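Local coordinates for protein probable arylamine n-acetyl transferase (Mycobacterium abscessus, PDB 4GUZ) that probably transfers acetyl groups from acetyl-coenzyme A to arylamine substrates, as other arylamine N-acetyltransferases do, at residues Ala140-Val145 and Tyr157-Gly162; Met118-Leu123 and Gln127-Val132. All blocks are in the same frame, centred on the assembly; numbering follows the deposited sequence.

Contact 1 (Ala140-Val145 and Tyr157-Gly162); sequences APIRLV and YRLRRG
L159 meets I142 branch to branch: its CD2 methyl lies 3.8 Å from CG2 of I142. The CA–CB bonds of both residues point at the opposing segment, yet the two side chains do not collide head-on; they slide past each other in opposite directions. I142 has CG1 beside its backbone N (chi1 -67°), which leaves CG2 facing the leucine while CD1 leads off toward the ring of Y157, ending a loose 4.6 Å from that residue's CD2. In L159 the CG is anti to the backbone N (chi1 -173°), an extended placement that carries CD2 up against the backbone of 142-145. There this methyl meets the carbonyl O of R143 at 3.4 Å and the carbonyl O of V145 at 3.8 Å. L144 CD1 and V145 CG2 approach the same CD2 more loosely, the former at 4.4 Å. This one methyl makes most of the close approaches, and with 86 Å² buried L159 accounts for the largest share of the interface. The nearest CA pair, V145 and L159, is 7.6 Å apart, and the segments share no hydrogen bonds, so this is packing and not strand pairing. Strand 142-143 is an outermost strand of the antiparallel sheet, and 155-162 lies second from its other border; their meeting suggests that the sheet curls round on itself, consistent with the beta-barrel domain of the arylamine N-acetyltransferase fold. W171 of strand 170-176 packs on both L144 and L159, and its NE1 donates to the carbonyl O of V145. The arginine ends belong to other partners: R143 forms a salt bridge with E126, while R161 pairs with D146 and D169.

Contact 2 (Met118-Leu123 and Gln127-Val132); sequences MLVVRL and QWLCDV
W128, which buries the most surface here, meets L123 at about a right angle, CD1 of the indole being 3.9 Å from CD1 of the leucine. In the ring plane, W128 NE1 donates to a water at 3.0 Å, and that water in turn donates to the carbonyl O of L123. Q127 instead runs alongside R122, the two pointing the same way with their CG atoms 4.1 Å apart and the amide and guanidinium planes only 14° apart; its OE1 is hydrogen-bonded to Y98 OH. At the far end, M118, with CG beside its backbone N (chi1 -65°) and SD extended from there, lays SD over the D131 carboxylate, 3.6 Å from D131 CG. OD1 of D131 is held by H116 and OD2 by H189; with C79 and H116, D131 matches the family's Cys-His-Asp triad. Backbone pairs L119–C130 and V121–W128 are each doubly hydrogen-bonded, as in a regular antiparallel hairpin; V121 N to W128 O measures 2.9 Å. The face carrying L119, V121, W128 and C130 packs on helices 32-45 and 79-92, whereas M118, Q127 and L129 pack against strand 185-196, with strands 96-104 and 142-143 flanking the hairpin.

Along the chain contact 2 is complete before the first segment of contact 1 begins, and their centres lie 10 Å apart. They join through neighbouring strands 126-130 and 142-143 of one antiparallel sheet: I142 O lies 2.7 Å from L129 N, and L144 N 2.8 Å from Q127 O, both probable hydrogen bonds. Backbone pairing therefore runs from the hairpin of contact 2 to the border strand, from which contact 1 continues by packing, without hydrogen bonds, to strand 155-162, near the sheet's other border. Together they are consistent with the sheet closing on itself. The probable triad aspartate follows directly after strand 126-130, and the I142 side chain comes close to the triad but makes no contact with it, so this end of contact 1 lies close to the likely catalytic centre.

Contact 1 (Ala140-Val145 and Tyr157-Gly162)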
loop_
_atom_site.group_PDB
_atom_site.type_symbol
_atom_site.label_atom_id
_atom_site.label_comp_id
_atom_site.label_asym_id
_atom_site.label_seq_id
_atom_site.Cartn_x
_atom_site.Cartn_y
_atom_site.Cartn_z
ATOM N N ALA A 140 0.680 -1.243 -11.769
ATOM C CA ALA A 140 -0.256 -2.035 -12.562
ATOM C C ALA A 140 -0.495 -3.399 -11.925
ATOM O O ALA A 140 0.416 -3.904 -11.250
ATOM C CB ALA A 140 0.294 -2.205 -13.973
ATOM N N PRO A 141 -1.678 -4.037 -12.147
ATOM C CA PRO A 141 -1.862 -5.414 -11.658
ATOM C C PRO A 141 -0.806 -6.318 -12.271
ATOM O O PRO A 141 -0.322 -6.040 -13.369
ATOM C CB PRO A 141 -3.268 -5.793 -12.149
ATOM C CG PRO A 141 -3.904 -4.516 -12.558
ATOM C CD PRO A 141 -2.838 -3.595 -12.966
ATOM N N ILE A 142 -0.425 -7.365 -11.570
ATOM C CA ILE A 142 0.612 -8.276 -12.042
ATOM C C ILE A 142 -0.010 -9.638 -12.261
ATOM O O ILE A 142 -0.622 -10.187 -11.336
ATOM C CB ILE A 142 1.805 -8.311 -11.026
ATOM C CG1 ILE A 142 2.558 -6.951 -10.987
ATOM C CG2 ILE A 142 2.771 -9.465 -11.327
ATOM C CD1 ILE A 142 3.612 -6.806 -9.855
ATOM N N ARG A 143 0.164 -10.188 -13.474
ATOM C CA ARG A 143 -0.315 -11.527 -13.866
ATOM C C ARG A 143 0.308 -12.571 -12.977
ATOM O O ARG A 143 1.530 -12.673 -12.914
ATOM C CB ARG A 143 0.048 -11.811 -15.340
ATOM C CG ARG A 143 -0.557 -13.068 -15.924
ATOM C CD ARG A 143 -0.255 -13.133 -17.404
ATOM N NE ARG A 143 -1.410 -12.686 -18.174
ATOM C CZ ARG A 143 -1.387 -11.763 -19.127
ATOM N NH1 ARG A 143 -0.250 -11.161 -19.453
ATOM N NH2 ARG A 143 -2.506 -11.425 -19.754
ATOM N N LEU A 144 -0.523 -13.342 -12.279
ATOM C CA LEU A 144 -0.010 -14.374 -11.397
ATOM C C LEU A 144 0.413 -15.562 -12.231
ATOM O O LEU A 144 -0.413 -16.274 -12.803
ATOM C CB LEU A 144 -1.032 -14.752 -10.321
ATOM C CG LEU A 144 -0.511 -15.504 -9.107
ATOM C CD1 LEU A 144 0.255 -14.577 -8.150
ATOM C CD2 LEU A 144 -1.661 -16.137 -8.369
ATOM N N VAL A 145 1.718 -15.695 -12.375
ATOM C CA VAL A 145 2.394 -16.761 -13.121
ATOM C C VAL A 145 3.436 -17.341 -12.183
ATOM O O VAL A 145 3.742 -16.713 -11.163
ATOM C CB VAL A 145 3.007 -16.274 -14.475
ATOM C CG1 VAL A 145 1.922 -15.926 -15.488
ATOM C CG2 VAL A 145 3.977 -15.112 -14.288
ATOM N N TYR A 157 10.093 -5.519 -11.512
ATOM C CA TYR A 157 9.741 -6.504 -10.494
ATOM C C TYR A 157 10.005 -7.908 -10.991
ATOM O O TYR A 157 10.024 -8.165 -12.205
ATOM C CB TYR A 157 8.251 -6.357 -10.099
ATOM C CG TYR A 157 7.948 -4.995 -9.508
ATOM C CD1 TYR A 157 8.397 -4.650 -8.234
ATOM C CD2 TYR A 157 7.223 -4.047 -10.223
ATOM C CE1 TYR A 157 8.188 -3.375 -7.717
ATOM C CE2 TYR A 157 7.006 -2.767 -9.714
ATOM C CZ TYR A 157 7.502 -2.433 -8.463
ATOM O OH TYR A 157 7.283 -1.179 -7.935
ATOM N N ARG A 158 10.193 -8.824 -10.050
ATOM C CA ARG A 158 10.329 -10.238 -10.353
ATOM C C ARG A 158 9.342 -10.992 -9.495
ATOM O O ARG A 158 9.257 -10.753 -8.294
ATOM C CB ARG A 158 11.736 -10.774 -10.130
ATOM C CG ARG A 158 11.884 -12.191 -10.713
ATOM C CD ARG A 158 12.936 -13.005 -10.027
ATOM N NE ARG A 158 13.177 -14.254 -10.750
ATOM C CZ ARG A 158 14.173 -15.087 -10.475
ATOM N NH1 ARG A 158 15.024 -14.814 -9.492
ATOM N NH2 ARG A 158 14.327 -16.202 -11.181
ATOM N N LEU A 159 8.570 -11.864 -10.119
ATOM C CA LEU A 159 7.597 -12.702 -9.433
ATOM C C LEU A 159 8.087 -14.132 -9.553
ATOM O O LEU A 159 8.462 -14.540 -10.637
ATOM C CB LEU A 159 6.221 -12.507 -10.091
ATOM C CG LEU A 159 5.007 -13.165 -9.444
ATOM C CD1 LEU A 159 4.701 -12.578 -8.078
ATOM C CD2 LEU A 159 3.784 -13.007 -10.337
ATOM N N ARG A 160 8.143 -14.872 -8.445
ATOM C CA ARG A 160 8.606 -16.255 -8.478
ATOM C C ARG A 160 7.924 -17.094 -7.421
ATOM O O ARG A 160 8.034 -16.799 -6.227
ATOM C CB ARG A 160 10.126 -16.330 -8.282
ATOM C CG ARG A 160 10.682 -17.693 -8.615
ATOM C CD ARG A 160 12.186 -17.677 -8.651
ATOM N NE ARG A 160 12.691 -19.001 -9.012
ATOM C CZ ARG A 160 13.876 -19.475 -8.644
ATOM N NH1 ARG A 160 14.692 -18.737 -7.901
ATOM N NH2 ARG A 160 14.251 -20.695 -9.010
ATOM N N ARG A 161 7.286 -18.174 -7.877
ATOM C CA ARG A 161 6.587 -19.185 -7.082
ATOM C C ARG A 161 7.597 -20.173 -6.520
ATOM O O ARG A 161 8.556 -20.536 -7.209
ATOM C CB ARG A 161 5.552 -19.938 -7.953
ATOM C CG ARG A 161 4.592 -20.831 -7.164
ATOM C CD ARG A 161 3.614 -21.533 -8.081
ATOM N NE ARG A 161 2.571 -22.242 -7.340
ATOM C CZ ARG A 161 1.441 -22.669 -7.894
ATOM N NH1 ARG A 161 1.187 -22.421 -9.173
ATOM N NH2 ARG A 161 0.537 -23.305 -7.167
ATOM N N GLY A 162 7.355 -20.613 -5.299
ATOM C CA GLY A 162 8.187 -21.608 -4.637
ATOM C C GLY A 162 7.760 -21.902 -3.219
ATOM O O GLY A 162 6.709 -21.452 -2.762
#

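Contact 2 (Met118-Leu123 and Gln127-Val132)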
loop_
_atom_site.group_PDB
_atom_site.type_symbol
_atom_site.label_atom_id
_atom_site.label_comp_id
_atom_site.label_asym_id
_atom_site.label_seq_id
_atom_site.Cartn_x
_atom_site.Cartn_y
_atom_site.Cartn_z
ATOM N N MET A 118 -3.090 -7.440 0.469
ATOM C CA MET A 118 -3.170 -7.279 -0.985
ATOM C C MET A 118 -4.455 -7.913 -1.461
ATOM O O MET A 118 -5.087 -8.673 -0.709
ATOM C CB MET A 118 -1.967 -7.957 -1.681
ATOM C CG MET A 118 -0.634 -7.305 -1.338
ATOM S SD MET A 118 0.795 -8.217 -1.906
ATOM C CE MET A 118 0.842 -9.580 -0.738
ATOM N N LEU A 119 -4.824 -7.642 -2.703
ATOM C CA LEU A 119 -6.018 -8.201 -3.315
ATOM C C LEU A 119 -5.669 -8.938 -4.601
ATOM O O LEU A 119 -4.732 -8.541 -5.310
ATOM C CB LEU A 119 -7.049 -7.097 -3.583
ATOM C CG LEU A 119 -7.535 -6.365 -2.330
ATOM C CD1 LEU A 119 -7.899 -4.919 -2.633
ATOM C CD2 LEU A 119 -8.663 -7.122 -1.617
ATOM N N VAL A 120 -6.397 -10.045 -4.875
ATOM C CA VAL A 120 -6.196 -10.847 -6.092
ATOM C C VAL A 120 -7.521 -10.831 -6.861
ATOM O O VAL A 120 -8.567 -11.081 -6.269
ATOM C CB VAL A 120 -5.671 -12.288 -5.805
ATOM C CG1 VAL A 120 -5.570 -13.118 -7.093
ATOM C CG2 VAL A 120 -4.310 -12.243 -5.115
ATOM N N VAL A 121 -7.467 -10.521 -8.161
ATOM C CA VAL A 121 -8.623 -10.440 -9.048
ATOM C C VAL A 121 -8.606 -11.626 -10.034
ATOM O O VAL A 121 -7.561 -11.943 -10.611
ATOM C CB VAL A 121 -8.674 -9.071 -9.779
ATOM C CG1 VAL A 121 -9.788 -9.024 -10.826
ATOM C CG2 VAL A 121 -8.842 -7.932 -8.782
ATOM N N ARG A 122 -9.784 -12.266 -10.222
ATOM C CA ARG A 122 -9.980 -13.377 -11.156
ATOM C C ARG A 122 -10.622 -12.866 -12.456
ATOM O O ARG A 122 -11.739 -12.342 -12.418
ATOM C CB ARG A 122 -10.847 -14.477 -10.514
ATOM C CG ARG A 122 -10.094 -15.354 -9.528
ATOM C CD ARG A 122 -10.959 -16.510 -9.078
ATOM N NE ARG A 122 -11.739 -16.155 -7.899
ATOM C CZ ARG A 122 -11.458 -16.575 -6.671
ATOM N NH1 ARG A 122 -10.435 -17.395 -6.460
ATOM N NH2 ARG A 122 -12.212 -16.199 -5.649
ATOM N N LEU A 123 -9.901 -12.984 -13.592
ATOM C CA LEU A 123 -10.383 -12.553 -14.913
ATOM C C LEU A 123 -10.107 -13.649 -15.926
ATOM O O LEU A 123 -8.944 -13.926 -16.246
ATOM C CB LEU A 123 -9.776 -11.209 -15.392
ATOM C CG LEU A 123 -10.126 -9.956 -14.602
ATOM C CD1 LEU A 123 -9.116 -8.859 -14.875
ATOM C CD2 LEU A 123 -11.542 -9.481 -14.895
ATOM N N GLN A 127 -5.361 -14.912 -12.983
ATOM C CA GLN A 127 -5.336 -14.251 -11.682
ATOM C C GLN A 127 -4.366 -13.065 -11.739
ATOM O O GLN A 127 -3.294 -13.166 -12.340
ATOM C CB GLN A 127 -4.972 -15.240 -10.580
ATOM C CG GLN A 127 -6.139 -16.180 -10.261
ATOM C CD GLN A 127 -5.902 -17.011 -9.037
ATOM O OE1 GLN A 127 -6.544 -16.813 -8.017
ATOM N NE2 GLN A 127 -4.990 -17.969 -9.121
ATOM N N TRP A 128 -4.773 -11.939 -11.150
ATOM C CA TRP A 128 -4.042 -10.680 -11.153
ATOM C C TRP A 128 -3.807 -10.172 -9.750
ATOM O O TRP A 128 -4.758 -9.891 -9.020
ATOM C CB TRP A 128 -4.828 -9.633 -11.959
ATOM C CG TRP A 128 -4.901 -9.988 -13.413
ATOM C CD1 TRP A 128 -5.839 -10.765 -14.020
ATOM C CD2 TRP A 128 -3.948 -9.638 -14.428
ATOM N NE1 TRP A 128 -5.548 -10.902 -15.358
ATOM C CE2 TRP A 128 -4.381 -10.239 -15.634
ATOM C CE3 TRP A 128 -2.765 -8.883 -14.436
ATOM C CZ2 TRP A 128 -3.692 -10.079 -16.844
ATOM C CZ3 TRP A 128 -2.080 -8.735 -15.633
ATOM C CH2 TRP A 128 -2.549 -9.323 -16.822
ATOM N N LEU A 129 -2.532 -9.999 -9.392
ATOM C CA LEU A 129 -2.172 -9.470 -8.083
ATOM C C LEU A 129 -2.318 -7.959 -8.083
ATOM O O LEU A 129 -1.696 -7.289 -8.913
ATOM C CB LEU A 129 -0.726 -9.872 -7.727
ATOM C CG LEU A 129 -0.184 -9.298 -6.402
ATOM C CD1 LEU A 129 -0.963 -9.822 -5.230
ATOM C CD2 LEU A 129 1.325 -9.534 -6.286
ATOM N N CYS A 130 -3.126 -7.416 -7.153
ATOM C CA CYS A 130 -3.278 -5.967 -7.035
ATOM C C CYS A 130 -2.657 -5.527 -5.710
ATOM O O CYS A 130 -3.326 -5.489 -4.664
ATOM C CB CYS A 130 -4.738 -5.539 -7.157
ATOM S SG CYS A 130 -5.478 -5.903 -8.773
ATOM N N ASP A 131 -1.356 -5.205 -5.756
ATOM C CA ASP A 131 -0.602 -4.745 -4.573
ATOM C C ASP A 131 -0.688 -3.230 -4.564
ATOM O O ASP A 131 0.215 -2.533 -5.034
ATOM C CB ASP A 131 0.828 -5.253 -4.646
ATOM C CG ASP A 131 1.620 -5.080 -3.360
ATOM O OD1 ASP A 131 1.048 -4.564 -2.373
ATOM O OD2 ASP A 131 2.803 -5.455 -3.346
ATOM N N VAL A 132 -1.817 -2.714 -4.094
ATOM C CA VAL A 132 -2.136 -1.280 -4.194
ATOM C C VAL A 132 -1.697 -0.422 -2.991
ATOM O O VAL A 132 -1.674 0.804 -3.117
ATOM C CB VAL A 132 -3.649 -1.041 -4.469
ATOM C CG1 VAL A 132 -4.101 -1.727 -5.768
ATOM C CG2 VAL A 132 -4.523 -1.456 -3.276
HETATM O O HOH W 1 -7.155 -12.030 -17.587
#